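Local coordinates for hypothetical protein yigZ (Escherichia coli, PDB 1VI7) that is of unknown cellular function but belongs to the IMPACT family and may bind guanine ribonucleotides and hydrolyse nucleoside triphosphates, at residues 26-31 with 47-52; 54-59 with 80-85; 159-164 with 189-194. All blocks are in the same frame, centred on the assembly; numbering follows the deposited sequence. Where two conformers were deposited one is given.

Interaction 1. Residues 26-31 with 47-52; sequences ITMLAH and AEHPDA
Met28 meets His49 and Glu48 through the far end of its side chain, with the sulfur directed to one and the terminal methyl to the other. SD lies 4.3 Å from NE2 of His49 and 5.3 Å from the centroid of that imidazole. The line from the centroid to the sulfur runs 65° off the ring normal, an oblique sulfur-aromatic approach made to the NE2 side of the ring. CE of Met28 is 4.3 Å from OE2 of Glu48, a loose meeting of a methyl group with a carboxylate oxygen.

The torsions of Met28 account for this division of labour. CG stands beside the backbone N, the chain then runs extended to SD, and a bend at chi3 (54°) turns CE toward Glu48 while leaving the sulfur near the imidazole. Only 86 Å² is buried in all, evidence of a small surface contact. Farther out, ND1 of His49 hydrogen-bonds to Tyr105 OH, which anchors the ring through its other nitrogen, leaving NE2 as the ring atom nearest the sulfur.

Backbone bonds of Thr27 with Val16 and of Met28 with Val101 place strand 23-31 between antiparallel strands 14-20 and 98-105. Thr27 and Leu29 pack on helix 113-128, whereas Met28 faces the end of helix 34-48, and the loop after that helix lies against strand 98-105 where His49 touches Val103.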
ATOM      1  N   ILE A  26      15.710  15.844  -2.152  1.00 44.60           N
ATOM      2  CA  ILE A  26      15.862  14.432  -2.280  1.00 42.09           C
ATOM      3  C   ILE A  26      14.556  13.678  -2.064  1.00 41.27           C
ATOM      4  O   ILE A  26      14.155  13.392  -0.952  1.00 39.35           O
ATOM      5  CB  ILE A  26      16.906  13.845  -1.309  1.00 44.54           C
ATOM      6  N   THR A  27      13.969  13.268  -3.191  1.00 41.67           N
ATOM      7  CA  THR A  27      12.744  12.500  -3.225  1.00 40.10           C
ATOM      8  C   THR A  27      13.029  11.027  -2.987  1.00 41.36           C
ATOM      9  O   THR A  27      14.030  10.537  -3.522  1.00 42.98           O
ATOM     10  CB  THR A  27      12.052  12.600  -4.606  1.00 34.98           C
ATOM     11  OG1 THR A  27      12.042  13.989  -4.967  1.00 33.91           O
ATOM     12  CG2 THR A  27      10.617  12.084  -4.498  1.00 30.97           C
ATOM     13  N   MET A  28      12.217  10.383  -2.182  1.00 40.78           N
ATOM     14  CA  MET A  28      12.386   8.977  -1.862  1.00 40.66           C
ATOM     15  C   MET A  28      11.020   8.293  -1.877  1.00 41.17           C
ATOM     16  O   MET A  28      10.058   8.749  -1.276  1.00 40.74           O
ATOM     17  CB  MET A  28      13.072   8.814  -0.503  1.00 41.27           C
ATOM     18  CG  MET A  28      14.482   9.408  -0.449  1.00 42.20           C
ATOM     19  SD  MET A  28      15.180   9.459   1.221  1.00 43.24           S
ATOM     20  CE  MET A  28      14.980   7.727   1.676  1.00 41.41           C
ATOM     21  N   LEU A  29      10.870   7.347  -2.788  1.00 42.37           N
ATOM     22  CA  LEU A  29       9.678   6.529  -2.970  1.00 40.92           C
ATOM     23  C   LEU A  29       9.907   5.170  -2.285  1.00 40.91           C
ATOM     24  O   LEU A  29      11.079   4.902  -1.965  1.00 40.90           O
ATOM     25  CB  LEU A  29       9.465   6.247  -4.475  1.00 36.91           C
ATOM     26  CG  LEU A  29       8.581   7.209  -5.236  1.00 35.49           C
ATOM     27  CD1 LEU A  29       9.047   8.632  -5.033  1.00 33.07           C
ATOM     28  CD2 LEU A  29       8.488   6.870  -6.717  1.00 35.00           C
ATOM     29  N   ALA A  30       8.887   4.347  -2.166  1.00 40.37           N
ATOM     30  CA  ALA A  30       8.992   3.050  -1.520  1.00 41.54           C
ATOM     31  C   ALA A  30       7.640   2.366  -1.413  1.00 43.73           C
ATOM     32  O   ALA A  30       6.631   3.063  -1.391  1.00 44.22           O
ATOM     33  CB  ALA A  30       9.496   3.286  -0.076  1.00 42.42           C
ATOM     34  N   HIS A  31       7.588   1.054  -1.244  1.00 46.59           N
ATOM     35  CA  HIS A  31       6.309   0.336  -1.097  1.00 49.10           C
ATOM     36  C   HIS A  31       5.761   0.479   0.311  1.00 49.71           C
ATOM     37  O   HIS A  31       6.466   0.229   1.297  1.00 50.24           O
ATOM     38  CB  HIS A  31       6.517  -1.139  -1.419  1.00 52.75           C
ATOM     39  CG  HIS A  31       5.356  -2.034  -1.113  1.00 57.93           C
ATOM     40  ND1 HIS A  31       5.258  -2.772   0.045  1.00 59.16           N
ATOM     41  CD2 HIS A  31       4.239  -2.331  -1.822  1.00 59.56           C
ATOM     42  CE1 HIS A  31       4.139  -3.471   0.031  1.00 60.54           C
ATOM     43  NE2 HIS A  31       3.493  -3.226  -1.100  1.00 58.76           N
ATOM     44  N   ALA A  47      14.917  11.040  10.336  1.00 62.33           N
ATOM     45  CA  ALA A  47      16.088  10.610  11.097  1.00 62.93           C
ATOM     46  C   ALA A  47      17.366  10.820  10.291  1.00 62.93           C
ATOM     47  O   ALA A  47      18.236  11.622  10.615  1.00 62.59           O
ATOM     48  CB  ALA A  47      15.943   9.117  11.425  1.00 61.23           C
ATOM     49  N   GLU A  48      17.384  10.158   9.132  1.00 62.87           N
ATOM     50  CA  GLU A  48      18.500  10.224   8.219  1.00 63.23           C
ATOM     51  C   GLU A  48      18.912  11.623   7.829  1.00 64.29           C
ATOM     52  O   GLU A  48      20.104  11.849   7.532  1.00 64.24           O
ATOM     53  CB  GLU A  48      18.195   9.355   7.002  1.00 61.71           C
ATOM     54  CG  GLU A  48      19.455   8.765   6.367  1.00 60.58           C
ATOM     55  CD  GLU A  48      19.286   8.751   4.854  1.00 59.19           C
ATOM     56  OE1 GLU A  48      20.187   9.236   4.165  1.00 60.34           O
ATOM     57  OE2 GLU A  48      18.229   8.264   4.418  1.00 59.84           O
ATOM     58  N   HIS A  49      17.991  12.591   7.730  1.00 64.81           N
ATOM     59  CA  HIS A  49      18.355  13.956   7.376  1.00 64.83           C
ATOM     60  C   HIS A  49      17.809  14.968   8.381  1.00 64.59           C
ATOM     61  O   HIS A  49      16.697  15.500   8.201  1.00 65.98           O
ATOM     62  CB  HIS A  49      17.869  14.349   5.978  1.00 63.41           C
ATOM     63  CG  HIS A  49      18.118  13.356   4.894  1.00 61.42           C
ATOM     64  ND1 HIS A  49      19.107  13.514   3.941  1.00 61.17           N
ATOM     65  CD2 HIS A  49      17.502  12.181   4.612  1.00 59.02           C
ATOM     66  CE1 HIS A  49      19.103  12.470   3.132  1.00 60.05           C
ATOM     67  NE2 HIS A  49      18.140  11.646   3.529  1.00 59.76           N
ATOM     68  N   PRO A  50      18.454  15.092   9.529  1.00 63.16           N
ATOM     69  CA  PRO A  50      18.039  16.069  10.536  1.00 61.80           C
ATOM     70  C   PRO A  50      18.308  17.491  10.077  1.00 60.86           C
ATOM     71  O   PRO A  50      17.486  18.395  10.187  1.00 59.69           O
ATOM     72  CB  PRO A  50      18.867  15.716  11.745  1.00 62.13           C
ATOM     73  CG  PRO A  50      19.846  14.693  11.344  1.00 62.43           C
ATOM     74  CD  PRO A  50      19.767  14.515   9.855  1.00 62.17           C
ATOM     75  N   ASP A  51      19.446  17.698   9.416  1.00 60.29           N
ATOM     76  CA  ASP A  51      19.864  18.982   8.921  1.00 60.18           C
ATOM     77  C   ASP A  51      19.056  19.562   7.773  1.00 59.83           C
ATOM     78  O   ASP A  51      19.432  20.630   7.248  1.00 58.59           O
ATOM     79  CB  ASP A  51      21.339  18.934   8.464  1.00 59.53           C
ATOM     80  CG  ASP A  51      22.270  19.188   9.638  1.00 59.67           C
ATOM     81  OD1 ASP A  51      23.180  18.351   9.838  1.00 61.09           O
ATOM     82  OD2 ASP A  51      22.085  20.199  10.339  1.00 56.22           O
ATOM     83  N   ALA A  52      18.043  18.851   7.312  1.00 59.68           N
ATOM     84  CA  ALA A  52      17.188  19.324   6.229  1.00 58.35           C
ATOM     85  C   ALA A  52      15.959  19.993   6.864  1.00 56.87           C
ATOM     86  O   ALA A  52      15.309  19.465   7.754  1.00 56.08           O
ATOM     87  CB  ALA A  52      16.816  18.213   5.279  1.00 60.71           C
TER

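Interaction 2. Residues 54-59 with 80-85; sequences HHCVAW and GTAGKP
Cys56 and Ala82 point their CB atoms at each other's segment and carry most of the contact. The sulfur of Cys56 is 3.4 Å from Ala82 CB, and Cys56 CB is itself 3.8 Å from that methyl, so the alanine lies against both atoms of the thiol arm. With SG beside the backbone N and anti to the carbonyl carbon (chi1 -33°), the thiol is brought to the methyl. Cys56 CB also comes within 3.7 Å of Ala82 O.

Ala58, two residues on, directs its methyl the same way, but meets backbone instead: its CB is 4.2 Å from Gly83 O. Between them Val57 turns away from the loop, and its CG1 lies in plane at the edge of the Trp59 indole; its carbonyl oxygen comes only to 4.5 Å of Gly83 CA, at the limit of contact, while the Val57 backbone is hydrogen-bonded to Ser73. The segments bury 142 Å², with apolar and backbone surfaces doing the work.

Cys56 and Ala82 both touch Tyr120 of helix 113-128, while Cys56 and Ala58 touch Met86 of helix 84-93. The contact therefore lies where strand 57-60, paired between strands 98-105 and 71-73, meets these two helices and the loop leading into helix 84-93.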
ATOM      1  N   HIS A  54      12.943  20.806   5.603  1.00 52.13           N
ATOM      2  CA  HIS A  54      11.619  20.286   5.340  1.00 51.26           C
ATOM      3  C   HIS A  54      11.618  18.835   4.888  1.00 51.76           C
ATOM      4  O   HIS A  54      12.637  18.309   4.413  1.00 52.79           O
ATOM      5  CB  HIS A  54      10.872  21.139   4.295  1.00 49.22           C
ATOM      6  CG  HIS A  54      10.828  22.600   4.617  1.00 47.58           C
ATOM      7  ND1 HIS A  54      10.022  23.136   5.596  1.00 46.65           N
ATOM      8  CD2 HIS A  54      11.565  23.631   4.143  1.00 48.48           C
ATOM      9  CE1 HIS A  54      10.260  24.427   5.699  1.00 48.72           C
ATOM     10  NE2 HIS A  54      11.197  24.762   4.827  1.00 48.24           N
ATOM     11  N   HIS A  55      10.520  18.133   5.187  1.00 50.24           N
ATOM     12  CA  HIS A  55      10.298  16.747   4.840  1.00 48.73           C
ATOM     13  C   HIS A  55       8.832  16.496   4.448  1.00 46.35           C
ATOM     14  O   HIS A  55       8.063  15.857   5.158  1.00 46.50           O
ATOM     15  CB  HIS A  55      10.719  15.790   5.950  1.00 54.40           C
ATOM     16  CG  HIS A  55      12.109  15.960   6.479  1.00 60.38           C
ATOM     17  ND1 HIS A  55      12.413  16.940   7.415  1.00 63.15           N
ATOM     18  CD2 HIS A  55      13.291  15.390   6.160  1.00 62.60           C
ATOM     19  CE1 HIS A  55      13.709  16.933   7.670  1.00 63.17           C
ATOM     20  NE2 HIS A  55      14.267  16.002   6.927  1.00 63.58           N
ATOM     21  N   CYS A  56       8.432  16.982   3.295  1.00 44.57           N
ATOM     22  CA  CYS A  56       7.093  16.881   2.737  1.00 43.14           C
ATOM     23  C   CYS A  56       6.716  15.478   2.303  1.00 41.81           C
ATOM     24  O   CYS A  56       7.539  14.669   1.864  1.00 42.13           O
ATOM     25  CB  CYS A  56       6.965  17.907   1.610  1.00 43.83           C
ATOM     26  SG  CYS A  56       7.934  19.434   1.904  1.00 43.60           S
ATOM     27  N   VAL A  57       5.454  15.086   2.483  1.00 39.02           N
ATOM     28  CA  VAL A  57       4.994  13.729   2.294  1.00 38.13           C
ATOM     29  C   VAL A  57       3.760  13.632   1.404  1.00 38.33           C
ATOM     30  O   VAL A  57       2.949  14.551   1.444  1.00 39.57           O
ATOM     31  CB  VAL A  57       4.530  13.161   3.680  1.00 38.66           C
ATOM     32  CG1 VAL A  57       4.198  11.684   3.621  1.00 34.32           C
ATOM     33  CG2 VAL A  57       5.537  13.471   4.774  1.00 36.77           C
ATOM     34  N   ALA A  58       3.377  12.427   1.022  1.00 39.23           N
ATOM     35  CA  ALA A  58       2.184  12.169   0.210  1.00 39.70           C
ATOM     36  C   ALA A  58       2.076  10.656  -0.008  1.00 40.05           C
ATOM     37  O   ALA A  58       3.164  10.038  -0.064  1.00 40.71           O
ATOM     38  CB  ALA A  58       2.349  12.831  -1.152  1.00 39.18           C
ATOM     39  N   TRP A  59       0.886  10.105  -0.142  1.00 39.55           N
ATOM     40  CA  TRP A  59       0.769   8.660  -0.335  1.00 40.85           C
ATOM     41  C   TRP A  59      -0.602   8.278  -0.876  1.00 42.48           C
ATOM     42  O   TRP A  59      -1.477   9.141  -0.934  1.00 42.29           O
ATOM     43  CB  TRP A  59       1.076   7.919   0.950  1.00 46.26           C
ATOM     44  CG  TRP A  59       0.111   8.080   2.082  1.00 52.80           C
ATOM     45  CD1 TRP A  59      -1.111   7.474   2.204  1.00 55.20           C
ATOM     46  CD2 TRP A  59       0.276   8.849   3.279  1.00 53.76           C
ATOM     47  NE1 TRP A  59      -1.719   7.848   3.375  1.00 56.66           N
ATOM     48  CE2 TRP A  59      -0.886   8.699   4.050  1.00 54.72           C
ATOM     49  CE3 TRP A  59       1.304   9.671   3.755  1.00 56.15           C
ATOM     50  CZ2 TRP A  59      -1.070   9.317   5.284  1.00 56.26           C
ATOM     51  CZ3 TRP A  59       1.119  10.300   4.977  1.00 59.95           C
ATOM     52  CH2 TRP A  59      -0.047  10.104   5.737  1.00 59.29           C
ATOM     53  N   GLY A  80      -0.432  24.076   0.181  1.00 35.66           N
ATOM     54  CA  GLY A  80      -0.738  23.553  -1.109  1.00 35.11           C
ATOM     55  C   GLY A  80       0.391  23.600  -2.132  1.00 36.18           C
ATOM     56  O   GLY A  80       0.146  23.434  -3.346  1.00 35.35           O
ATOM     57  N   THR A  81       1.631  23.752  -1.671  1.00 35.78           N
ATOM     58  CA  THR A  81       2.783  23.896  -2.545  1.00 36.41           C
ATOM     59  C   THR A  81       3.783  22.778  -2.436  1.00 38.19           C
ATOM     60  O   THR A  81       4.701  22.687  -3.265  1.00 37.15           O
ATOM     61  CB  THR A  81       3.423  25.286  -2.305  1.00 32.33           C
ATOM     62  OG1 THR A  81       3.694  25.936  -3.554  1.00 34.02           O
ATOM     63  CG2 THR A  81       4.681  25.205  -1.483  1.00 28.31           C
ATOM     64  N   ALA A  82       3.725  21.969  -1.386  1.00 41.69           N
ATOM     65  CA  ALA A  82       4.638  20.828  -1.254  1.00 44.87           C
ATOM     66  C   ALA A  82       3.809  19.582  -1.009  1.00 45.62           C
ATOM     67  O   ALA A  82       4.368  18.493  -0.937  1.00 51.59           O
ATOM     68  CB  ALA A  82       5.673  21.010  -0.142  1.00 42.00           C
ATOM     69  N   GLY A  83       2.488  19.643  -0.880  1.00 44.50           N
ATOM     70  CA  GLY A  83       1.812  18.377  -0.531  1.00 40.73           C
ATOM     71  C   GLY A  83       0.980  17.833  -1.647  1.00 39.94           C
ATOM     72  O   GLY A  83       1.110  16.688  -2.064  1.00 38.13           O
ATOM     73  N   LYS A  84      -0.011  18.643  -2.084  1.00 39.25           N
ATOM     74  CA  LYS A  84      -0.911  18.176  -3.138  1.00 36.53           C
ATOM     75  C   LYS A  84      -0.177  17.886  -4.423  1.00 34.16           C
ATOM     76  O   LYS A  84      -0.336  16.787  -4.962  1.00 33.83           O
ATOM     77  CB  LYS A  84      -2.086  19.113  -3.290  1.00 39.22           C
ATOM     78  CG  LYS A  84      -3.346  18.775  -2.518  1.00 32.64           C
ATOM     79  N   PRO A  85       0.667  18.777  -4.920  1.00 32.96           N
ATOM     80  CA  PRO A  85       1.436  18.539  -6.129  1.00 32.56           C
ATOM     81  C   PRO A  85       2.010  17.137  -6.174  1.00 33.07           C
ATOM     82  O   PRO A  85       1.705  16.415  -7.131  1.00 32.94           O
ATOM     83  CB  PRO A  85       2.525  19.582  -6.083  1.00 31.08           C
ATOM     84  CG  PRO A  85       1.955  20.694  -5.315  1.00 31.97           C
ATOM     85  CD  PRO A  85       0.955  20.102  -4.356  1.00 33.01           C
TER

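Interaction 3. Residues 159-164 with 189-194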
ATOM      1  N   GLY A 159      -3.592 -23.344   3.257  1.00 44.98           N
ATOM      2  CA  GLY A 159      -2.224 -23.035   2.973  1.00 45.61           C
ATOM      3  C   GLY A 159      -1.722 -23.658   1.690  1.00 47.25           C
ATOM      4  O   GLY A 159      -0.833 -23.101   1.018  1.00 48.72           O
ATOM      5  N   GLN A 160      -2.276 -24.805   1.285  1.00 46.52           N
ATOM      6  CA  GLN A 160      -1.892 -25.426   0.037  1.00 45.55           C
ATOM      7  C   GLN A 160      -2.454 -24.647  -1.152  1.00 44.49           C
ATOM      8  O   GLN A 160      -2.133 -24.989  -2.284  1.00 45.61           O
ATOM      9  CB  GLN A 160      -2.386 -26.864  -0.088  1.00 47.22           C
ATOM     10  CG  GLN A 160      -1.587 -27.862   0.730  1.00 48.59           C
ATOM     11  CD  GLN A 160      -2.480 -28.991   1.202  1.00 51.55           C
ATOM     12  OE1 GLN A 160      -3.131 -29.642   0.385  1.00 52.11           O
ATOM     13  NE2 GLN A 160      -2.527 -29.192   2.516  1.00 54.18           N
ATOM     14  N   CYS A 161      -3.466 -23.836  -0.914  1.00 44.44           N
ATOM     15  CA  CYS A 161      -4.069 -23.056  -1.985  1.00 43.90           C
ATOM     16  C   CYS A 161      -3.705 -21.598  -1.839  1.00 43.70           C
ATOM     17  O   CYS A 161      -4.431 -20.712  -2.277  1.00 44.50           O
ATOM     18  CB  CYS A 161      -5.586 -23.240  -2.031  1.00 41.67           C
ATOM     19  SG  CYS A 161      -6.066 -24.931  -2.380  1.00 36.41           S
ATOM     20  N   ASP A 162      -2.585 -21.358  -1.148  1.00 43.39           N
ATOM     21  CA  ASP A 162      -2.132 -19.977  -0.975  1.00 43.31           C
ATOM     22  C   ASP A 162      -3.233 -19.183  -0.270  1.00 43.87           C
ATOM     23  O   ASP A 162      -3.464 -18.055  -0.647  1.00 43.91           O
ATOM     24  CB  ASP A 162      -1.865 -19.328  -2.332  1.00 41.11           C
ATOM     25  CG  ASP A 162      -0.759 -20.028  -3.109  1.00 40.61           C
ATOM     26  OD1 ASP A 162       0.239 -20.457  -2.489  1.00 40.64           O
ATOM     27  OD2 ASP A 162      -0.931 -20.209  -4.328  1.00 39.67           O
ATOM     28  N   GLY A 163      -3.889 -19.820   0.688  1.00 44.35           N
ATOM     29  CA  GLY A 163      -4.948 -19.232   1.454  1.00 43.53           C
ATOM     30  C   GLY A 163      -4.424 -18.866   2.843  1.00 44.08           C
ATOM     31  O   GLY A 163      -3.446 -19.420   3.320  1.00 44.21           O
ATOM     32  N   LYS A 164      -5.163 -17.991   3.481  1.00 45.73           N
ATOM     33  CA  LYS A 164      -4.828 -17.454   4.797  1.00 46.01           C
ATOM     34  C   LYS A 164      -6.138 -17.287   5.587  1.00 47.09           C
ATOM     35  O   LYS A 164      -7.171 -16.818   5.096  1.00 46.72           O
ATOM     36  CB  LYS A 164      -4.139 -16.096   4.667  0.50 45.53           C
ATOM     37  CG  LYS A 164      -3.035 -15.775   5.633  0.50 43.65           C
ATOM     38  CD  LYS A 164      -3.419 -16.000   7.077  0.50 43.59           C
ATOM     39  CE  LYS A 164      -2.635 -15.122   8.037  0.50 42.43           C
ATOM     40  NZ  LYS A 164      -3.437 -13.947   8.483  0.50 40.71           N
ATOM     41  N   SER A 189     -12.581 -25.588  -2.852  1.00 36.07           N
ATOM     42  CA  SER A 189     -13.902 -26.128  -2.575  1.00 36.09           C
ATOM     43  C   SER A 189     -13.854 -27.638  -2.791  1.00 36.98           C
ATOM     44  O   SER A 189     -14.241 -28.387  -1.889  1.00 38.83           O
ATOM     45  CB  SER A 189     -14.975 -25.481  -3.427  1.00 36.23           C
ATOM     46  OG  SER A 189     -15.262 -24.145  -3.094  1.00 32.95           O
ATOM     47  N   ALA A 190     -13.357 -28.075  -3.939  1.00 37.14           N
ATOM     48  CA  ALA A 190     -13.237 -29.510  -4.219  1.00 37.41           C
ATOM     49  C   ALA A 190     -12.442 -30.193  -3.114  1.00 38.59           C
ATOM     50  O   ALA A 190     -12.893 -31.135  -2.463  1.00 38.61           O
ATOM     51  CB  ALA A 190     -12.560 -29.743  -5.548  1.00 34.06           C
ATOM     52  N   LYS A 191     -11.213 -29.692  -2.880  1.00 38.25           N
ATOM     53  CA  LYS A 191     -10.412 -30.280  -1.813  1.00 37.57           C
ATOM     54  C   LYS A 191     -11.246 -30.335  -0.525  1.00 36.28           C
ATOM     55  O   LYS A 191     -11.200 -31.355   0.155  1.00 36.36           O
ATOM     56  CB  LYS A 191      -9.129 -29.510  -1.566  1.00 41.11           C
ATOM     57  CG  LYS A 191      -7.894 -30.107  -2.225  1.00 47.96           C
ATOM     58  CD  LYS A 191      -7.069 -29.029  -2.919  1.00 51.89           C
ATOM     59  CE  LYS A 191      -5.888 -28.568  -2.095  1.00 51.79           C
ATOM     60  NZ  LYS A 191      -4.819 -29.618  -2.069  1.00 54.12           N
ATOM     61  N   LEU A 192     -11.945 -29.266  -0.216  1.00 34.07           N
ATOM     62  CA  LEU A 192     -12.734 -29.108   1.000  1.00 32.09           C
ATOM     63  C   LEU A 192     -13.844 -30.144   1.076  1.00 31.19           C
ATOM     64  O   LEU A 192     -14.033 -30.814   2.073  1.00 30.83           O
ATOM     65  CB  LEU A 192     -13.338 -27.716   1.030  1.00 31.27           C
ATOM     66  CG  LEU A 192     -13.595 -26.982   2.316  1.00 31.12           C
ATOM     67  CD1 LEU A 192     -12.338 -26.465   2.978  1.00 29.41           C
ATOM     68  CD2 LEU A 192     -14.533 -25.800   2.045  1.00 31.79           C
ATOM     69  N   ALA A 193     -14.588 -30.253  -0.020  1.00 30.96           N
ATOM     70  CA  ALA A 193     -15.683 -31.222  -0.090  1.00 28.52           C
ATOM     71  C   ALA A 193     -15.152 -32.628   0.061  1.00 25.96           C
ATOM     72  O   ALA A 193     -15.675 -33.409   0.854  1.00 27.10           O
ATOM     73  CB  ALA A 193     -16.477 -31.011  -1.372  1.00 25.59           C
ATOM     74  N   ASP A 194     -14.029 -32.988  -0.534  1.00 25.56           N
ATOM     75  CA  ASP A 194     -13.549 -34.362  -0.413  1.00 25.88           C
ATOM     76  C   ASP A 194     -13.095 -34.655   1.001  1.00 24.76           C
ATOM     77  O   ASP A 194     -13.277 -35.798   1.438  1.00 27.11           O
ATOM     78  CB  ASP A 194     -12.505 -34.737  -1.440  1.00 31.00           C
ATOM     79  CG  ASP A 194     -13.068 -34.919  -2.838  1.00 37.10           C
ATOM     80  OD1 ASP A 194     -14.261 -34.619  -3.083  1.00 38.56           O
ATOM     81  OD2 ASP A 194     -12.334 -35.397  -3.725  1.00 40.58           O
TER
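A single long side chain, Lys191, spans the whole contact: the backbones stay well apart, the nearest CA atoms, those of Cys161 and Lys191, being 9.6 Å from each other, yet the lysine reaches both Cys161 and Gln160. Its ammonium nitrogen NZ donates a hydrogen bond to Gln160 OE1 at 3.0 Å. The C=O...donor angle is 147° and the donor is tilted 21° from the carbonyl plane, so the approach is moderately bent and lies near, though not in, the amide plane. One carbon back, CE of Lys191 rests 3.7 Å from Cys161 SG. The lysine is bent at chi2, chi3 (99°) and chi4, which brings CE against the sulfur and carries NZ on to the glutamine; Gln160 is bent as well, at chi2, and the two chains cross obliquely.

The acceptor sits at a helix end. Helix 151-160 stops in a Schellman motif, with Gly163 N bonded to Leu158 O, a weak bond from Asp162 N to Gly159 O at 3.3 Å, and Asp162 in positive phi as the C-prime residue. The strand order 2-3-1-4 and the two helices, each linking successive strands of the antiparallel sheet, give the ferredoxin-like topology, consistent with the elongation factor G C-terminal relatives of this domain; the contact joins its two helices near one end of 151-160.

An alanine here in place of Lys191 takes away both NZ and CE, which would probably leave the Gln160 carboxamide without its partner across the contact and freer to turn, and open a gap beside Cys161 SG. Besides its hydrogen bond, NZ forms a long, weak ion pair with Glu187 OE1, while Cys161 also packs on Glu187 and Phe188. The turn is tied further by Asp162 OD2, which forms a salt bridge to Lys184 just before helix 185-196.

How the interactions relate
From the N terminus, interaction 1 closes the loop that carries helix 34-48 back to strand 23-31. Interaction 2 opens after it has closed, and encloses the rest of strand 57-60 and strand 71-73 before helix 84-93. Interaction 3 comes last, its loop holding strands 164-170 and 174-180. All three are in series; none crosses or encloses another. The first two have centres 13 Å apart and reach the same five-stranded sheet; they touch where His55 NE2 lies 2.8 Å from His49 O, a probable hydrogen bond. Interaction 3, with its centre 44 to 45 Å from theirs, ties together helices 151-160 and 185-196, which pack with the C-terminal four-stranded sheet on the opposite side of the chain's centre.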